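Local coordinates for protein putative 6-phosphogluconolactonase (Neisseria gonorrhoeae, PDB 3LHI) that probably hydrolyses 6-phosphogluconolactone to 6-phosphogluconate, the second step in the oxidative stage of the pentose phosphate pathway, at residues V189-K199 with V224-E232; T141-Q152 with R211-L219. All coordinates share one frame; numbering follows the deposited sequence. Where two conformers were deposited one is given.

Contact 1: V189-K199 with V224-E232; sequences VFLAIQGEEKK and VNCHVFYAE
Tyr230 and Lys199 both carry CG opposite the backbone N (chi1 170° for the tyrosine), and these torsions send the tyrosine ring across to Gly195 and the first turn of helix 196-206 while the lysine chain runs over one ring face, with Lys199 CB 3.8 Å from Tyr230 CE1. The ring edge meets the backbone at the start of helix 196-206: Gly195 C, which lies in the ring plane at its edge, is 3.1 Å from Tyr230 OH, but the angles of that hydroxyl to Gly195 O and Glu196 N are too poor for hydrogen bonds. Ile193 takes the less common chi1 of 50°, which places CG1 between backbone N and carbonyl carbon and brings CD1 to 4.0 Å from Tyr230 CD1. Gly195, the N-cap residue, has a positive phi at which a CB would collide with the preceding carbonyl O.

Strands 189-194 and 226-231 are parallel neighbours with nearly aligned axes. Six backbone hydrogen bonds alternate between them, from His227 N to Val189 O at one end to Gly195 N to Ala231 O (2.9 Å) at the other. Strand 3-8 flanks 226-231 on its far side and strand 130-133 flanks 189-194, so the pair lies inside the parallel part of the sheet of this Rossmann-like fold; the chain between the two strands is helical in part and contains no strand, as in a beta-alpha-beta crossover.

Helix 11-33 packs on Phe190 and Phe229 of the face that also carries His227. There Phe190 and Phe229 run side by side; Phe229 CE1 sits at the Phe190 ring edge, 3.8 Å from CD2. His227 crosses Phe190 at a slant, ring planes 34° apart. Where the strands begin, water 1 donates to Asn225 O and accepts from Val189 N (2.9 Å).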
# COMPACT_ATOMS: atom_id res chain seq x y z
N VAL A 189 9.46 -0.75 -4.08
CA VAL A 189 8.41 -1.48 -3.42
C VAL A 189 8.95 -2.11 -2.15
O VAL A 189 9.94 -2.85 -2.17
CB VAL A 189 7.82 -2.56 -4.32
CG1 VAL A 189 6.69 -3.32 -3.62
CG2 VAL A 189 7.27 -1.91 -5.64
N PHE A 190 8.28 -1.83 -1.06
CA PHE A 190 8.58 -2.40 0.25
C PHE A 190 7.41 -3.28 0.70
O PHE A 190 6.27 -3.00 0.36
CB PHE A 190 8.78 -1.31 1.27
CG PHE A 190 9.97 -0.45 1.05
CD1 PHE A 190 9.92 0.65 0.17
CD2 PHE A 190 11.14 -0.72 1.69
CE1 PHE A 190 11.06 1.42 -0.04
CE2 PHE A 190 12.23 0.04 1.50
CZ PHE A 190 12.22 1.08 0.61
N LEU A 191 7.69 -4.33 1.46
CA LEU A 191 6.68 -5.19 2.10
C LEU A 191 7.03 -5.24 3.59
O LEU A 191 8.18 -5.60 3.94
CB LEU A 191 6.70 -6.60 1.50
CG LEU A 191 5.76 -7.60 2.20
CD1 LEU A 191 4.30 -7.21 2.07
CD2 LEU A 191 5.98 -9.00 1.62
N ALA A 192 6.07 -4.93 4.44
CA ALA A 192 6.23 -5.05 5.87
C ALA A 192 5.28 -6.09 6.41
O ALA A 192 4.08 -6.03 6.15
CB ALA A 192 5.92 -3.72 6.52
N ILE A 193 5.84 -7.09 7.10
CA ILE A 193 5.08 -8.19 7.67
C ILE A 193 5.62 -8.49 9.06
O ILE A 193 6.77 -8.21 9.35
CB ILE A 193 5.10 -9.43 6.75
CG1 ILE A 193 6.51 -9.81 6.32
CG2 ILE A 193 4.08 -9.31 5.58
CD1 ILE A 193 6.65 -11.27 5.86
N GLN A 194 4.76 -9.06 9.90
CA GLN A 194 5.14 -9.41 11.27
C GLN A 194 4.60 -10.80 11.67
O GLN A 194 3.44 -11.16 11.36
CB GLN A 194 4.65 -8.31 12.21
CG GLN A 194 4.99 -8.53 13.66
CD GLN A 194 4.53 -7.38 14.57
OE1 GLN A 194 4.22 -6.27 14.11
NE2 GLN A 194 4.51 -7.65 15.86
N GLY A 195 5.47 -11.61 12.31
CA GLY A 195 4.98 -12.87 12.95
C GLY A 195 5.19 -14.13 12.15
O GLY A 195 5.22 -14.09 10.91
N GLU A 196 5.30 -15.27 12.85
CA GLU A 196 5.68 -16.51 12.19
C GLU A 196 4.62 -16.98 11.21
O GLU A 196 4.95 -17.64 10.21
CB GLU A 196 6.04 -17.59 13.24
CG GLU A 196 4.89 -18.03 14.17
CD GLU A 196 5.37 -18.56 15.55
OE1 GLU A 196 6.58 -18.88 15.72
OE2 GLU A 196 4.51 -18.63 16.47
N GLU A 197 3.36 -16.67 11.49
CA GLU A 197 2.24 -17.10 10.60
C GLU A 197 2.41 -16.43 9.25
O GLU A 197 2.45 -17.10 8.21
CB GLU A 197 0.85 -16.77 11.17
CG GLU A 197 -0.28 -17.17 10.14
CD GLU A 197 -1.71 -17.05 10.68
OE1 GLU A 197 -1.89 -16.66 11.85
OE2 GLU A 197 -2.67 -17.37 9.89
N LYS A 198 2.64 -15.13 9.31
CA LYS A 198 2.95 -14.39 8.06
C LYS A 198 4.27 -14.79 7.44
O LYS A 198 4.38 -14.83 6.22
CB LYS A 198 2.82 -12.90 8.22
CG LYS A 198 1.34 -12.53 8.30
CD LYS A 198 1.15 -11.09 8.37
CE LYS A 198 -0.32 -10.68 8.50
NZ LYS A 198 -0.31 -9.20 8.31
N LYS A 199 5.31 -15.11 8.23
CA LYS A 199 6.54 -15.60 7.59
C LYS A 199 6.26 -16.91 6.85
O LYS A 199 6.76 -17.09 5.74
CB LYS A 199 7.76 -15.76 8.53
CG LYS A 199 9.07 -16.14 7.74
CD LYS A 199 10.33 -16.19 8.60
CE LYS A 199 11.55 -16.66 7.79
NZ LYS A 199 11.37 -18.02 7.19
N VAL A 224 10.52 -6.49 -10.59
CA VAL A 224 10.15 -6.09 -9.23
C VAL A 224 11.13 -6.75 -8.26
O VAL A 224 11.37 -7.97 -8.31
CB VAL A 224 8.69 -6.48 -8.85
CG1 VAL A 224 8.28 -5.94 -7.46
CG2 VAL A 224 7.73 -6.03 -9.91
N ASN A 225 11.73 -5.93 -7.42
CA ASN A 225 12.63 -6.35 -6.35
C ASN A 225 12.11 -5.80 -5.03
O ASN A 225 12.46 -4.70 -4.62
CB ASN A 225 14.02 -5.79 -6.60
CG ASN A 225 15.02 -6.21 -5.49
OD1 ASN A 225 14.91 -7.31 -4.92
ND2 ASN A 225 15.99 -5.33 -5.20
N CYS A 226 11.27 -6.59 -4.35
CA CYS A 226 10.63 -6.15 -3.10
C CYS A 226 11.58 -6.14 -1.91
O CYS A 226 12.25 -7.16 -1.63
CB CYS A 226 9.46 -7.06 -2.71
SG CYS A 226 8.06 -7.01 -3.75
N HIS A 227 11.60 -5.02 -1.19
CA HIS A 227 12.41 -4.91 0.04
C HIS A 227 11.50 -5.33 1.21
O HIS A 227 10.56 -4.61 1.51
CB HIS A 227 12.89 -3.46 0.17
CG HIS A 227 13.61 -2.95 -1.04
ND1 HIS A 227 14.97 -3.14 -1.19
CD2 HIS A 227 13.18 -2.28 -2.15
CE1 HIS A 227 15.36 -2.60 -2.35
NE2 HIS A 227 14.29 -2.07 -2.94
N VAL A 228 11.76 -6.49 1.84
CA VAL A 228 10.87 -7.09 2.80
C VAL A 228 11.42 -6.85 4.22
O VAL A 228 12.61 -7.12 4.48
CB VAL A 228 10.63 -8.60 2.55
CG1 VAL A 228 9.60 -9.11 3.56
CG2 VAL A 228 10.23 -8.87 1.07
N PHE A 229 10.60 -6.25 5.07
CA PHE A 229 10.94 -5.94 6.45
C PHE A 229 10.06 -6.76 7.35
O PHE A 229 8.85 -6.56 7.39
CB PHE A 229 10.77 -4.44 6.76
CG PHE A 229 11.86 -3.58 6.19
CD1 PHE A 229 12.00 -3.38 4.82
CD2 PHE A 229 12.77 -2.99 7.02
CE1 PHE A 229 13.04 -2.65 4.32
CE2 PHE A 229 13.82 -2.21 6.51
CZ PHE A 229 13.96 -2.06 5.15
N TYR A 230 10.68 -7.65 8.12
CA TYR A 230 9.94 -8.62 8.93
C TYR A 230 10.34 -8.48 10.37
O TYR A 230 11.53 -8.38 10.67
CB TYR A 230 10.29 -10.03 8.47
CG TYR A 230 9.78 -11.12 9.37
CD1 TYR A 230 8.44 -11.43 9.42
CD2 TYR A 230 10.63 -11.80 10.23
CE1 TYR A 230 7.96 -12.42 10.23
CE2 TYR A 230 10.13 -12.78 11.08
CZ TYR A 230 8.81 -13.06 11.10
OH TYR A 230 8.27 -14.03 11.93
N ALA A 231 9.36 -8.52 11.26
CA ALA A 231 9.60 -8.53 12.69
C ALA A 231 8.92 -9.75 13.26
O ALA A 231 7.82 -10.09 12.86
CB ALA A 231 9.01 -7.27 13.34
N GLU A 232 9.56 -10.39 14.22
CA GLU A 232 8.91 -11.56 14.78
C GLU A 232 7.71 -11.11 15.59
O GLU A 232 7.49 -9.96 16.05
CB GLU A 232 9.84 -12.49 15.59
CG GLU A 232 11.09 -11.86 16.01
CD GLU A 232 11.91 -12.73 16.93
OE1 GLU A 232 11.38 -13.14 18.00
OE2 GLU A 232 13.08 -12.97 16.57
OXT GLU A 232 6.87 -11.98 15.76
O HOH W 1 11.61 -2.20 -5.41
O HOH W 2 4.60 -11.12 15.99
O HOH W 3 4.79 -14.42 15.97

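Contact 2: T141-Q152 with R211-L219; sequences TASIFPKAPQFQ and REYPISLVL
Arg211 lays its guanidinium over one face of the Phe151 ring, the planes 30° apart. CZ is 4.1 Å from the ring centroid and 35° off the ring normal, an off-centre cation-pi contact reached chiefly through Phe151 CD1. In the guanidinium plane, NH2 donates to Pro146 O at 3.2 Å. Water 4 donates to that same carbonyl and accepts from Arg211 NE, so one carbonyl grips the arginine both directly and through water.

Pro214 packs beside the ring: its CG is at the edge of Phe151, 3.8 Å from CE2, and also meets Pro146 CD, the two prolines crossing at about a right angle. Leu217 and Phe151 reach toward each other from opposite directions, Leu217 CD1 meeting Phe151 CZ. Deeper in, Ile215 CD1 touches Thr141 OG1 at 3.6 Å; that hydroxyl is hydrogen-bonded to Gly134 O.

Around this shell, type I turns at 145-148 and 148-151 bring Pro146 and Phe151 to the same partner, and helix 180-184 backs Ile144, Leu217 and Val218. The contact thus joins the loop leading into helix 151-155 to the 211-214 loop and to helix 215-219. Lys147 NZ and Glu212 OE2, 4.1 Å apart, are too distant for a salt bridge, though water 5 links Lys147 NZ to Glu212 OE1. Ile144 O, by contrast, is buried against Pro214 without a polar partner, which would be expected to cost some energy, perhaps repaid by apolar packing.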
# COMPACT_ATOMS: atom_id res chain seq x y z
N THR A 141 -2.41 -8.99 -0.98
CA THR A 141 -1.73 -7.71 -0.81
C THR A 141 -2.59 -6.62 -1.43
O THR A 141 -3.47 -6.91 -2.21
CB THR A 141 -0.32 -7.74 -1.39
OG1 THR A 141 0.44 -6.63 -0.93
CG2 THR A 141 -0.28 -7.79 -2.92
N ALA A 142 -2.33 -5.35 -1.08
CA ALA A 142 -3.28 -4.29 -1.39
C ALA A 142 -4.69 -4.81 -1.10
O ALA A 142 -4.88 -5.35 -0.01
CB ALA A 142 -3.02 -3.76 -2.81
N SER A 143 -5.66 -4.60 -1.99
CA SER A 143 -6.92 -5.30 -1.86
C SER A 143 -7.08 -6.23 -3.07
O SER A 143 -8.20 -6.44 -3.56
CB SER A 143 -8.11 -4.35 -1.66
OG SER A 143 -8.24 -3.93 -0.30
N ILE A 144 -5.98 -6.89 -3.45
CA ILE A 144 -6.03 -7.95 -4.46
C ILE A 144 -6.22 -9.27 -3.70
O ILE A 144 -5.29 -9.92 -3.27
CB ILE A 144 -4.79 -7.97 -5.33
CG1 ILE A 144 -4.56 -6.60 -5.95
CG2 ILE A 144 -4.93 -9.08 -6.38
CD1 ILE A 144 -3.20 -6.47 -6.71
N PHE A 145 -7.48 -9.57 -3.46
CA PHE A 145 -7.89 -10.73 -2.69
C PHE A 145 -8.11 -11.95 -3.62
O PHE A 145 -8.66 -11.80 -4.71
CB PHE A 145 -9.20 -10.44 -1.97
CG PHE A 145 -9.05 -9.60 -0.72
CD1 PHE A 145 -8.85 -10.21 0.48
CD2 PHE A 145 -9.14 -8.20 -0.77
CE1 PHE A 145 -8.72 -9.43 1.65
CE2 PHE A 145 -8.99 -7.43 0.36
CZ PHE A 145 -8.78 -8.05 1.59
N PRO A 146 -7.67 -13.14 -3.19
CA PRO A 146 -7.70 -14.30 -4.10
C PRO A 146 -9.08 -14.75 -4.55
O PRO A 146 -9.20 -15.32 -5.65
CB PRO A 146 -6.99 -15.37 -3.30
CG PRO A 146 -7.20 -14.97 -1.86
CD PRO A 146 -7.12 -13.49 -1.87
N LYS A 147 -10.13 -14.51 -3.78
CA LYS A 147 -11.49 -14.88 -4.18
C LYS A 147 -12.29 -13.74 -4.79
O LYS A 147 -13.44 -13.90 -5.15
CB LYS A 147 -12.27 -15.46 -2.97
CG LYS A 147 -11.60 -16.69 -2.38
CD LYS A 147 -12.46 -17.37 -1.37
CE LYS A 147 -11.78 -18.66 -0.83
NZ LYS A 147 -10.27 -18.83 -1.12
N ALA A 148 -11.67 -12.56 -4.97
CA ALA A 148 -12.40 -11.47 -5.57
C ALA A 148 -12.88 -11.85 -6.98
O ALA A 148 -12.05 -12.26 -7.78
CB ALA A 148 -11.48 -10.20 -5.67
N PRO A 149 -14.14 -11.56 -7.32
CA PRO A 149 -14.56 -11.84 -8.71
C PRO A 149 -13.86 -10.97 -9.73
O PRO A 149 -13.82 -11.32 -10.90
CB PRO A 149 -16.05 -11.48 -8.69
CG PRO A 149 -16.43 -11.22 -7.34
CD PRO A 149 -15.25 -11.19 -6.43
N GLN A 150 -13.29 -9.86 -9.29
CA GLN A 150 -12.57 -8.92 -10.12
C GLN A 150 -11.06 -9.24 -10.23
O GLN A 150 -10.29 -8.45 -10.75
CB GLN A 150 -12.78 -7.48 -9.65
CG GLN A 150 -14.23 -7.13 -9.38
CD GLN A 150 -14.67 -7.38 -7.94
OE1 GLN A 150 -14.03 -8.15 -7.20
NE2 GLN A 150 -15.75 -6.72 -7.53
N PHE A 151 -10.64 -10.41 -9.76
CA PHE A 151 -9.21 -10.76 -9.76
C PHE A 151 -8.60 -10.71 -11.14
O PHE A 151 -7.52 -10.16 -11.31
CB PHE A 151 -9.01 -12.15 -9.15
CG PHE A 151 -7.61 -12.50 -8.86
CD1 PHE A 151 -6.76 -13.07 -9.82
CD2 PHE A 151 -7.09 -12.23 -7.62
CE1 PHE A 151 -5.43 -13.36 -9.51
CE2 PHE A 151 -5.80 -12.54 -7.34
CZ PHE A 151 -4.97 -13.08 -8.23
N GLN A 152 -9.26 -11.24 -12.17
CA GLN A 152 -8.70 -11.18 -13.51
C GLN A 152 -8.52 -9.74 -14.00
O GLN A 152 -7.54 -9.45 -14.69
CB GLN A 152 -9.54 -11.98 -14.52
CG GLN A 152 -9.50 -13.51 -14.28
CD GLN A 152 -8.16 -14.06 -14.46
OE1 GLN A 152 -7.59 -14.67 -13.54
NE2 GLN A 152 -7.62 -13.95 -15.69
N ARG A 211 -2.02 -17.72 -7.76
CA ARG A 211 -3.05 -16.72 -7.46
C ARG A 211 -3.75 -17.00 -6.13
O ARG A 211 -4.47 -16.15 -5.61
CB ARG A 211 -4.12 -16.63 -8.58
CG ARG A 211 -4.80 -17.97 -8.92
CD ARG A 211 -5.97 -17.79 -9.87
NE ARG A 211 -7.03 -17.11 -9.15
CZ ARG A 211 -7.98 -16.35 -9.68
NH1 ARG A 211 -8.05 -16.12 -11.01
NH2 ARG A 211 -8.88 -15.82 -8.84
N GLU A 212 -3.57 -18.20 -5.57
CA GLU A 212 -4.10 -18.45 -4.24
C GLU A 212 -3.45 -17.50 -3.18
O GLU A 212 -4.09 -17.20 -2.19
CB GLU A 212 -3.86 -19.89 -3.88
CG GLU A 212 -4.44 -20.38 -2.59
CD GLU A 212 -5.97 -20.31 -2.51
OE1 GLU A 212 -6.70 -20.20 -3.54
OE2 GLU A 212 -6.44 -20.36 -1.34
N TYR A 213 -2.21 -17.09 -3.44
CA TYR A 213 -1.47 -16.19 -2.56
C TYR A 213 -1.05 -14.97 -3.41
O TYR A 213 0.04 -14.98 -3.97
CB TYR A 213 -0.22 -16.89 -1.96
CG TYR A 213 -0.53 -18.23 -1.36
CD1 TYR A 213 -1.34 -18.36 -0.24
CD2 TYR A 213 -0.10 -19.39 -2.01
CE1 TYR A 213 -1.66 -19.63 0.28
CE2 TYR A 213 -0.41 -20.65 -1.51
CZ TYR A 213 -1.20 -20.77 -0.38
OH TYR A 213 -1.51 -22.03 0.08
N PRO A 214 -1.95 -13.97 -3.53
CA PRO A 214 -1.70 -12.94 -4.55
C PRO A 214 -0.36 -12.20 -4.44
O PRO A 214 0.18 -11.78 -5.48
CB PRO A 214 -2.91 -12.02 -4.41
CG PRO A 214 -3.98 -12.93 -4.05
CD PRO A 214 -3.33 -13.89 -3.05
N ILE A 215 0.19 -12.07 -3.24
CA ILE A 215 1.51 -11.44 -3.12
C ILE A 215 2.58 -12.15 -3.95
O ILE A 215 3.55 -11.53 -4.37
CB ILE A 215 1.92 -11.32 -1.66
CG1 ILE A 215 3.17 -10.46 -1.48
CG2 ILE A 215 2.24 -12.71 -1.04
CD1 ILE A 215 3.08 -9.02 -1.71
N SER A 216 2.37 -13.44 -4.21
CA SER A 216 3.29 -14.21 -5.04
C SER A 216 3.42 -13.61 -6.43
O SER A 216 4.44 -13.81 -7.07
CB SER A 216 2.88 -15.68 -5.21
OG SER A 216 1.73 -15.85 -6.00
N LEU A 217 2.37 -12.96 -6.92
CA LEU A 217 2.42 -12.37 -8.25
C LEU A 217 3.27 -11.11 -8.31
O LEU A 217 3.71 -10.68 -9.40
CB LEU A 217 1.02 -12.09 -8.79
CG LEU A 217 0.06 -13.30 -8.80
CD1 LEU A 217 -1.27 -12.83 -9.40
CD2 LEU A 217 0.69 -14.53 -9.48
N VAL A 218 3.45 -10.47 -7.15
CA VAL A 218 4.35 -9.34 -7.01
C VAL A 218 5.77 -9.83 -6.82
O VAL A 218 6.66 -9.35 -7.50
CB VAL A 218 3.90 -8.45 -5.84
CG1 VAL A 218 4.94 -7.29 -5.61
CG2 VAL A 218 2.44 -7.92 -5.99
N LEU A 219 5.99 -10.77 -5.92
CA LEU A 219 7.32 -11.29 -5.59
C LEU A 219 8.02 -11.87 -6.81
O LEU A 219 9.24 -11.73 -6.98
CB LEU A 219 7.24 -12.35 -4.47
CG LEU A 219 6.75 -11.87 -3.11
CD1 LEU A 219 6.59 -13.07 -2.16
CD2 LEU A 219 7.70 -10.83 -2.52
O HOH W 4 -7.04 -16.93 -6.46
O HOH W 5 -9.31 -19.07 -3.64

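How the contacts relate
Contact 1 joins neighbouring strands within the sheet, partly buried and open to solvent toward the chain's C-terminal end; contact 2 joins loops and short helices, a buried contact with an exposed rim of charged side chains. Regular main-chain bonding dominates the former, whereas in the latter side chains dominate: a cation-pi contact, proline and aliphatic packing, and one direct hydrogen bond. Their centres are about 17 Å apart, yet they meet directly: Cys226 SG packs 3.6 Å from Val218 CG1. Segments alternate along the chain, and 211-219 falls between 189-199 and 224-232, so the connection between the paired strands also supplies one side of contact 2.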